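Local coordinates for protein cytochrome C (Marichromatium purpuratum 984, PDB 5LO9) that probably interconverts thiosulfate and tetrathionate, passing the electrons through its bound c-type hemes, at residues T322-I327 and L351-L356; Y47-I52 and V75-V80. All coordinates share one frame; numbering follows the deposited sequence.

Contact 1 of 2, residues T322-I327 and L351-L356; sequences TMAERI and LVLDAL. With HEC (heme c), chain E; THJ (thiosulfate), chain J; EDO (1,2-ethanediol), chain S.
The CD1 methyl of L353 reaches into the notch between A324 and I327, lying 3.8 Å from A324 CA and about as near I327 CG2. Alanine suits this place because its single methyl lets the leucine come close to the backbone. With CG1 beside the backbone N (chi1 -70°), I327 has CG2 anti to that N, which carries this branch to the neighbouring helix; there it also meets L356 CD1 at 3.9 Å. The axes of the two short helical segments stay 10.6 Å apart, their directions 115° from each other, so these few apolar branches make up the contact, with no hydrogen bond between the segments.

At the start of helix 323-332, T322 and E325 form a capping box. T322 OG1 accepts from E325 N at 3.1 Å, while E325 OE1 takes the N-H of T322 from above the carboxylate plane and also forms a salt bridge with R319. The next two N-H groups, of M323 and A324, bond to ethanediol, probably a crystallisation additive.

Two side chains turn to the heme. M323 folds at chi2 and chi3, setting SD 3.7 Å from heme CMA. R326 lays one face of its guanidinium over the heme rim at CHA and turns its edge to thiosulfate, NH1 standing 3.1 Å from O1; Y310 OH holds its NE. A leucine here would probably leave the thiosulfate without this cationic partner and Y310 OH without the NE donor. R326 thus belongs at once to the heme c site and to the thiosulfate pocket of this TsdBA thiosulfate dehydrogenase.

Contact 2 of 2, residues Y47-I52 and V75-V80; sequences YLATQI and VDIAAV. With HEC (heme c), chain C.
Y47 OH lies 3.0 Å from propionate oxygen O2A of the heme, a probable hydrogen bond, although its proton has another acceptor within reach. Y47 swings its ring out with CG anti to the backbone N (chi1 175°), and Q51, one turn later, lays CG over a face of that ring. The ring edge faces the other oxygen of the same propionate. A tyrosine serves well here, being flat enough to pack and polar at its end; it contacts a second heme as well. The amide of Q51 is engaged at both ends, OE1 with R60 NH1 and NE2 with a propionate of that second heme.

The rest of the contact is apolar. I52 and I77 lie alongside each other, pointing opposite ways, with I52 CG2 3.8 Å from I77 CG1. Beside the small A49, whose CB meets I77 CG2 at 4.1 Å, the axes of the two short segments come within 9.2 Å. At 142° the two segments run roughly antiparallel. In the class I cytochrome c fold the last helix, here 74-86, also crosses the first, helix 2-10. V80 marks that crossing, since it touches L8.

V80 also faces the porphyrin: CG2 rests 3.5 Å from heme CMB, close to the thioether cysteine C21. L48 and I52 cover another methyl, CMA, L48 through CD2 at 3.7 Å and I52 through CG1 at 3.9 Å. I52 suits the place because its CG2 meets I77 while the CG1-CD1 arm runs to the heme, near the axial ligand M65.

How the contacts relate
Contact 2 comes first along the chain and is complete before contact 1 begins. The two lie on opposite sides of the chain's centre, their centres 50 Å apart and their nearest atoms about 34 Å, and they share no helix. Contact 2 joins helices 45-57 and 74-86 in the amino-terminal cytochrome c domain and borders the heme bound through C21 and C24. Contact 1 joins helices 323-332 and 351-363 beside the heme of C287 and C290, where thiosulfate binds. The chain thus places a helix pair next to each of two distant hemes, consistent with electrons leaving the thiosulfate site and passing through intervening hemes toward the amino-terminal domain.

Contact 1 of 2, residues T322-I327 and L351-L356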
loop_
_atom_site.group_PDB
_atom_site.type_symbol
_atom_site.label_atom_id
_atom_site.label_comp_id
_atom_site.label_asym_id
_atom_site.label_seq_id
_atom_site.Cartn_x
_atom_site.Cartn_y
_atom_site.Cartn_z
ATOM N N THR A 322 -5.319 -2.101 -6.753
ATOM C CA THR A 322 -4.360 -1.596 -5.792
ATOM C C THR A 322 -4.117 -0.118 -6.042
ATOM O O THR A 322 -4.544 0.450 -7.041
ATOM C CB THR A 322 -3.024 -2.351 -5.891
ATOM O OG1 THR A 322 -2.494 -2.311 -7.225
ATOM C CG2 THR A 322 -3.142 -3.784 -5.468
ATOM N N MET A 323 -3.437 0.522 -5.097
ATOM C CA MET A 323 -2.950 1.876 -5.330
ATOM C C MET A 323 -2.014 1.940 -6.535
ATOM O O MET A 323 -2.081 2.890 -7.316
ATOM C CB MET A 323 -2.246 2.390 -4.088
ATOM C CG MET A 323 -1.610 3.738 -4.245
ATOM S SD MET A 323 -2.795 5.016 -4.668
ATOM C CE MET A 323 -3.810 5.091 -3.216
ATOM N N ALA A 324 -1.107 0.961 -6.697
ATOM C CA ALA A 324 -0.238 1.003 -7.880
ATOM C C ALA A 324 -1.052 0.901 -9.155
ATOM O O ALA A 324 -0.794 1.623 -10.135
ATOM C CB ALA A 324 0.810 -0.114 -7.881
ATOM N N GLU A 325 -2.023 -0.005 -9.174
ATOM C CA GLU A 325 -2.798 -0.192 -10.386
ATOM C C GLU A 325 -3.551 1.079 -10.713
ATOM O O GLU A 325 -3.654 1.484 -11.877
ATOM C CB GLU A 325 -3.735 -1.388 -10.227
ATOM C CG GLU A 325 -2.952 -2.678 -10.390
ATOM C CD GLU A 325 -3.572 -3.911 -9.757
ATOM O OE1 GLU A 325 -4.688 -3.865 -9.179
ATOM O OE2 GLU A 325 -2.881 -4.948 -9.812
ATOM N N ARG A 326 -4.019 1.753 -9.681
ATOM C CA ARG A 326 -4.736 2.998 -9.865
ATOM C C ARG A 326 -3.829 4.055 -10.465
ATOM O O ARG A 326 -4.180 4.703 -11.453
ATOM C CB ARG A 326 -5.304 3.423 -8.508
ATOM C CG ARG A 326 -6.081 4.684 -8.444
ATOM C CD ARG A 326 -7.020 4.766 -9.585
ATOM N NE ARG A 326 -8.293 5.288 -9.151
ATOM C CZ ARG A 326 -8.994 6.179 -9.826
ATOM N NH1 ARG A 326 -8.506 6.683 -10.962
ATOM N NH2 ARG A 326 -10.170 6.589 -9.336
ATOM N N ILE A 327 -2.639 4.211 -9.903
ATOM C CA ILE A 327 -1.702 5.204 -10.398
ATOM C C ILE A 327 -1.340 4.930 -11.850
ATOM O O ILE A 327 -1.192 5.861 -12.657
ATOM C CB ILE A 327 -0.459 5.238 -9.495
ATOM C CG1 ILE A 327 -0.835 5.831 -8.166
ATOM C CG2 ILE A 327 0.658 6.084 -10.092
ATOM C CD1 ILE A 327 0.174 5.593 -7.097
ATOM N N LEU A 351 11.054 2.868 -10.009
ATOM C CA LEU A 351 11.292 3.947 -9.062
ATOM C C LEU A 351 10.158 4.980 -9.073
ATOM O O LEU A 351 9.921 5.636 -8.051
ATOM C CB LEU A 351 12.640 4.614 -9.339
ATOM C CG LEU A 351 13.197 5.352 -8.129
ATOM C CD1 LEU A 351 13.538 4.332 -7.065
ATOM C CD2 LEU A 351 14.400 6.176 -8.474
ATOM N N VAL A 352 9.499 5.189 -10.216
ATOM C CA VAL A 352 8.434 6.193 -10.299
ATOM C C VAL A 352 7.254 5.791 -9.412
ATOM O O VAL A 352 6.820 6.547 -8.532
ATOM C CB VAL A 352 7.992 6.379 -11.765
ATOM C CG1 VAL A 352 6.639 7.050 -11.854
ATOM C CG2 VAL A 352 9.010 7.170 -12.563
ATOM N N LEU A 353 6.721 4.592 -9.623
ATOM C CA LEU A 353 5.625 4.116 -8.790
ATOM C C LEU A 353 6.069 4.013 -7.330
ATOM O O LEU A 353 5.265 4.213 -6.404
ATOM C CB LEU A 353 5.130 2.752 -9.290
ATOM C CG LEU A 353 3.844 2.600 -10.111
ATOM C CD1 LEU A 353 2.662 2.972 -9.282
ATOM C CD2 LEU A 353 3.902 3.450 -11.341
ATOM N N ASP A 354 7.336 3.639 -7.100
ATOM C CA ASP A 354 7.790 3.534 -5.723
ATOM C C ASP A 354 7.839 4.904 -5.064
ATOM O O ASP A 354 7.422 5.067 -3.915
ATOM C CB ASP A 354 9.139 2.824 -5.665
ATOM C CG ASP A 354 9.032 1.282 -5.992
ATOM O OD1 ASP A 354 7.876 0.735 -6.229
ATOM O OD2 ASP A 354 10.132 0.651 -6.047
ATOM N N ALA A 355 8.332 5.908 -5.772
ATOM C CA ALA A 355 8.345 7.244 -5.193
ATOM C C ALA A 355 6.919 7.772 -5.033
ATOM O O ALA A 355 6.548 8.274 -3.967
ATOM C CB ALA A 355 9.206 8.180 -6.048
ATOM N N LEU A 356 6.088 7.648 -6.071
ATOM C CA LEU A 356 4.748 8.183 -5.946
ATOM C C LEU A 356 4.023 7.516 -4.798
ATOM O O LEU A 356 3.352 8.186 -4.003
ATOM C CB LEU A 356 3.972 8.020 -7.247
ATOM C CG LEU A 356 4.373 8.959 -8.401
ATOM C CD1 LEU A 356 3.794 8.450 -9.741
ATOM C CD2 LEU A 356 3.901 10.365 -8.100
HETATM FE FE HEC E . -5.720 11.436 -10.621
HETATM C CHA HEC E . -8.362 9.938 -8.854
HETATM C CHB HEC E . -3.388 9.736 -8.639
HETATM C CHC HEC E . -3.080 12.735 -12.573
HETATM C CHD HEC E . -7.980 13.415 -12.293
HETATM N NA HEC E . -5.869 10.096 -9.036
HETATM C C1A HEC E . -6.989 9.624 -8.500
HETATM C C2A HEC E . -6.755 8.669 -7.395
HETATM C C3A HEC E . -5.306 8.609 -7.319
HETATM C C4A HEC E . -4.838 9.532 -8.383
HETATM C CMA HEC E . -4.501 7.814 -6.355
HETATM C CAA HEC E . -7.788 7.980 -6.540
HETATM C CBA HEC E . -8.421 9.006 -5.606
HETATM C CGA HEC E . -9.364 8.350 -4.612
HETATM O O1A HEC E . -9.665 9.015 -3.595
HETATM O O2A HEC E . -9.829 7.192 -4.838
HETATM N NB HEC E . -3.638 11.282 -10.629
HETATM C C1B HEC E . -2.907 10.558 -9.755
HETATM C C2B HEC E . -1.466 10.625 -10.020
HETATM C C3B HEC E . -1.379 11.500 -11.181
HETATM C C4B HEC E . -2.784 11.836 -11.478
HETATM C CMB HEC E . -0.362 9.986 -9.256
HETATM C CAB HEC E . -0.139 11.916 -11.902
HETATM C CBB HEC E . 0.483 10.661 -12.512
HETATM N NC HEC E . -5.558 12.821 -12.176
HETATM C C1C HEC E . -4.442 13.224 -12.804
HETATM C C2C HEC E . -4.689 14.292 -13.800
HETATM C C3C HEC E . -6.147 14.482 -13.720
HETATM C C4C HEC E . -6.568 13.526 -12.669
HETATM C CMC HEC E . -3.660 14.966 -14.672
HETATM C CAC HEC E . -7.054 15.457 -14.448
HETATM C CBC HEC E . -6.839 15.414 -15.927
HETATM N ND HEC E . -7.797 11.614 -10.578
HETATM C C1D HEC E . -8.499 12.452 -11.324
HETATM C C2D HEC E . -9.948 12.369 -11.069
HETATM C C3D HEC E . -10.104 11.324 -10.041
HETATM C C4D HEC E . -8.681 10.937 -9.836
HETATM C CMD HEC E . -10.978 13.185 -11.771
HETATM C CAD HEC E . -11.353 10.791 -9.363
HETATM C CBD HEC E . -12.434 10.221 -10.308
HETATM C CGD HEC E . -12.079 8.993 -11.171
HETATM O O1D HEC E . -11.053 8.953 -11.916
HETATM O O2D HEC E . -12.880 8.019 -11.151
HETATM S S1 THJ J . -7.903 8.416 -13.944
HETATM O O1 THJ J . -7.616 6.941 -13.894
HETATM O O2 THJ J . -9.373 8.687 -13.822
HETATM O O3 THJ J . -7.514 8.905 -15.288
HETATM S S2 THJ J . -6.875 9.338 -12.713
HETATM C C1 EDO S . -0.657 -1.493 -2.880
HETATM O O1 EDO S . -0.313 -0.695 -4.052
HETATM C C2 EDO S . -1.466 -0.696 -1.835
HETATM O O2 EDO S . -2.916 -0.619 -2.157
#

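Contact 2 of 2, residues Y47-I52 and V75-V80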
loop_
_atom_site.group_PDB
_atom_site.type_symbol
_atom_site.label_atom_id
_atom_site.label_comp_id
_atom_site.label_asym_id
_atom_site.label_seq_id
_atom_site.Cartn_x
_atom_site.Cartn_y
_atom_site.Cartn_z
ATOM N N TYR A 47 2.376 43.868 -21.522
ATOM C CA TYR A 47 2.236 44.158 -20.103
ATOM C C TYR A 47 2.715 45.570 -19.818
ATOM O O TYR A 47 2.011 46.352 -19.164
ATOM C CB TYR A 47 2.994 43.140 -19.262
ATOM C CG TYR A 47 2.969 43.488 -17.794
ATOM C CD1 TYR A 47 1.863 43.188 -16.993
ATOM C CD2 TYR A 47 4.042 44.156 -17.206
ATOM C CE1 TYR A 47 1.838 43.536 -15.615
ATOM C CE2 TYR A 47 4.011 44.519 -15.878
ATOM C CZ TYR A 47 2.913 44.223 -15.095
ATOM O OH TYR A 47 2.950 44.624 -13.788
ATOM N N LEU A 48 3.886 45.934 -20.351
ATOM C CA LEU A 48 4.401 47.281 -20.136
ATOM C C LEU A 48 3.384 48.316 -20.601
ATOM O O LEU A 48 3.044 49.260 -19.879
ATOM C CB LEU A 48 5.722 47.450 -20.875
ATOM C CG LEU A 48 6.905 46.623 -20.396
ATOM C CD1 LEU A 48 8.088 46.689 -21.429
ATOM C CD2 LEU A 48 7.318 47.077 -18.970
ATOM N N ALA A 49 2.857 48.132 -21.800
ATOM C CA ALA A 49 1.893 49.079 -22.315
ATOM C C ALA A 49 0.642 49.131 -21.451
ATOM O O ALA A 49 0.069 50.205 -21.247
ATOM C CB ALA A 49 1.541 48.702 -23.731
ATOM N N THR A 50 0.159 47.979 -20.992
ATOM C CA THR A 50 -1.008 47.974 -20.112
ATOM C C THR A 50 -0.716 48.729 -18.823
ATOM O O THR A 50 -1.567 49.470 -18.319
ATOM C CB THR A 50 -1.440 46.536 -19.806
ATOM O OG1 THR A 50 -1.985 45.956 -20.979
ATOM C CG2 THR A 50 -2.503 46.473 -18.701
ATOM N N GLN A 51 0.495 48.596 -18.299
ATOM C CA GLN A 51 0.817 49.284 -17.055
ATOM C C GLN A 51 0.910 50.790 -17.279
ATOM O O GLN A 51 0.490 51.569 -16.426
ATOM C CB GLN A 51 2.117 48.737 -16.447
ATOM C CG GLN A 51 2.010 47.278 -15.920
ATOM C CD GLN A 51 0.729 47.043 -15.171
ATOM O OE1 GLN A 51 0.388 47.801 -14.251
ATOM N NE2 GLN A 51 -0.027 46.028 -15.596
ATOM N N ILE A 52 1.493 51.229 -18.393
ATOM C CA ILE A 52 1.499 52.656 -18.690
ATOM C C ILE A 52 0.064 53.163 -18.768
ATOM O O ILE A 52 -0.276 54.224 -18.232
ATOM C CB ILE A 52 2.306 52.923 -19.977
ATOM C CG1 ILE A 52 3.804 52.741 -19.683
ATOM C CG2 ILE A 52 2.097 54.321 -20.472
ATOM C CD1 ILE A 52 4.694 52.549 -20.892
ATOM N N VAL A 75 1.789 56.339 -29.810
ATOM C CA VAL A 75 2.897 55.799 -30.598
ATOM C C VAL A 75 4.153 55.679 -29.731
ATOM O O VAL A 75 4.905 54.705 -29.849
ATOM C CB VAL A 75 3.127 56.656 -31.873
ATOM C CG1 VAL A 75 3.467 58.089 -31.542
ATOM C CG2 VAL A 75 4.189 56.086 -32.728
ATOM N N ASP A 76 4.388 56.648 -28.834
ATOM C CA ASP A 76 5.519 56.571 -27.904
ATOM C C ASP A 76 5.399 55.348 -26.978
ATOM O O ASP A 76 6.385 54.653 -26.707
ATOM C CB ASP A 76 5.602 57.868 -27.080
ATOM C CG ASP A 76 6.213 59.070 -27.863
ATOM O OD1 ASP A 76 6.973 58.849 -28.836
ATOM O OD2 ASP A 76 5.955 60.249 -27.475
ATOM N N ILE A 77 4.201 55.107 -26.444
ATOM C CA ILE A 77 3.934 53.959 -25.570
ATOM C C ILE A 77 4.332 52.663 -26.267
ATOM O O ILE A 77 5.144 51.873 -25.768
ATOM C CB ILE A 77 2.442 53.943 -25.159
ATOM C CG1 ILE A 77 2.124 55.079 -24.179
ATOM C CG2 ILE A 77 2.046 52.677 -24.505
ATOM C CD1 ILE A 77 0.643 55.295 -23.939
ATOM N N ALA A 78 3.779 52.433 -27.449
ATOM C CA ALA A 78 4.104 51.209 -28.166
ATOM C C ALA A 78 5.604 51.082 -28.461
ATOM O O ALA A 78 6.170 49.990 -28.361
ATOM C CB ALA A 78 3.294 51.174 -29.424
ATOM N N ALA A 79 6.287 52.183 -28.753
ATOM C CA ALA A 79 7.710 52.078 -29.056
ATOM C C ALA A 79 8.511 51.648 -27.843
ATOM O O ALA A 79 9.345 50.740 -27.948
ATOM C CB ALA A 79 8.261 53.403 -29.562
ATOM N N VAL A 80 8.302 52.305 -26.683
ATOM C CA VAL A 80 9.091 51.941 -25.494
ATOM C C VAL A 80 8.703 50.560 -25.003
ATOM O O VAL A 80 9.540 49.847 -24.462
ATOM C CB VAL A 80 8.993 52.947 -24.325
ATOM C CG1 VAL A 80 9.705 54.218 -24.653
ATOM C CG2 VAL A 80 7.540 53.205 -23.912
HETATM FE FE HEC C . 9.023 54.446 -14.971
HETATM C CHA HEC C . 7.270 52.170 -12.988
HETATM C CHB HEC C . 7.894 52.788 -17.880
HETATM C CHC HEC C . 10.481 56.942 -16.965
HETATM C CHD HEC C . 10.364 55.965 -12.086
HETATM N NA HEC C . 7.812 52.784 -15.379
HETATM C C1A HEC C . 7.212 52.008 -14.451
HETATM C C2A HEC C . 6.398 50.906 -15.043
HETATM C C3A HEC C . 6.587 51.111 -16.478
HETATM C C4A HEC C . 7.482 52.285 -16.574
HETATM C CMA HEC C . 5.989 50.279 -17.555
HETATM C CAA HEC C . 5.576 49.821 -14.376
HETATM C CBA HEC C . 6.488 48.615 -14.251
HETATM C CGA HEC C . 5.820 47.302 -13.895
HETATM O O1A HEC C . 6.570 46.355 -13.557
HETATM O O2A HEC C . 4.579 47.169 -13.945
HETATM N NB HEC C . 9.172 54.784 -17.023
HETATM C C1B HEC C . 8.676 54.013 -17.995
HETATM C C2B HEC C . 8.956 54.538 -19.337
HETATM C C3B HEC C . 9.715 55.765 -19.081
HETATM C C4B HEC C . 9.782 55.827 -17.613
HETATM C CMB HEC C . 8.569 53.915 -20.630
HETATM C CAB HEC C . 10.246 56.738 -20.084
HETATM C CBB HEC C . 9.078 57.250 -20.913
HETATM N NC HEC C . 10.203 56.123 -14.590
HETATM C C1C HEC C . 10.662 56.991 -15.501
HETATM C C2C HEC C . 11.474 58.065 -14.898
HETATM C C3C HEC C . 11.457 57.770 -13.470
HETATM C C4C HEC C . 10.646 56.541 -13.401
HETATM C CMC HEC C . 12.153 59.173 -15.619
HETATM C CAC HEC C . 12.094 58.497 -12.323
HETATM C CBC HEC C . 11.745 59.948 -12.335
HETATM N ND HEC C . 8.843 54.136 -12.920
HETATM C C1D HEC C . 9.443 54.840 -11.956
HETATM C C2D HEC C . 9.116 54.364 -10.606
HETATM C C3D HEC C . 8.213 53.249 -10.842
HETATM C C4D HEC C . 8.095 53.200 -12.324
HETATM C CMD HEC C . 9.587 54.906 -9.298
HETATM C CAD HEC C . 7.522 52.448 -9.779
HETATM C CBD HEC C . 6.099 53.008 -9.777
HETATM C CGD HEC C . 5.236 52.351 -8.741
HETATM O O1D HEC C . 3.990 52.252 -8.935
HETATM O O2D HEC C . 5.826 51.962 -7.719
#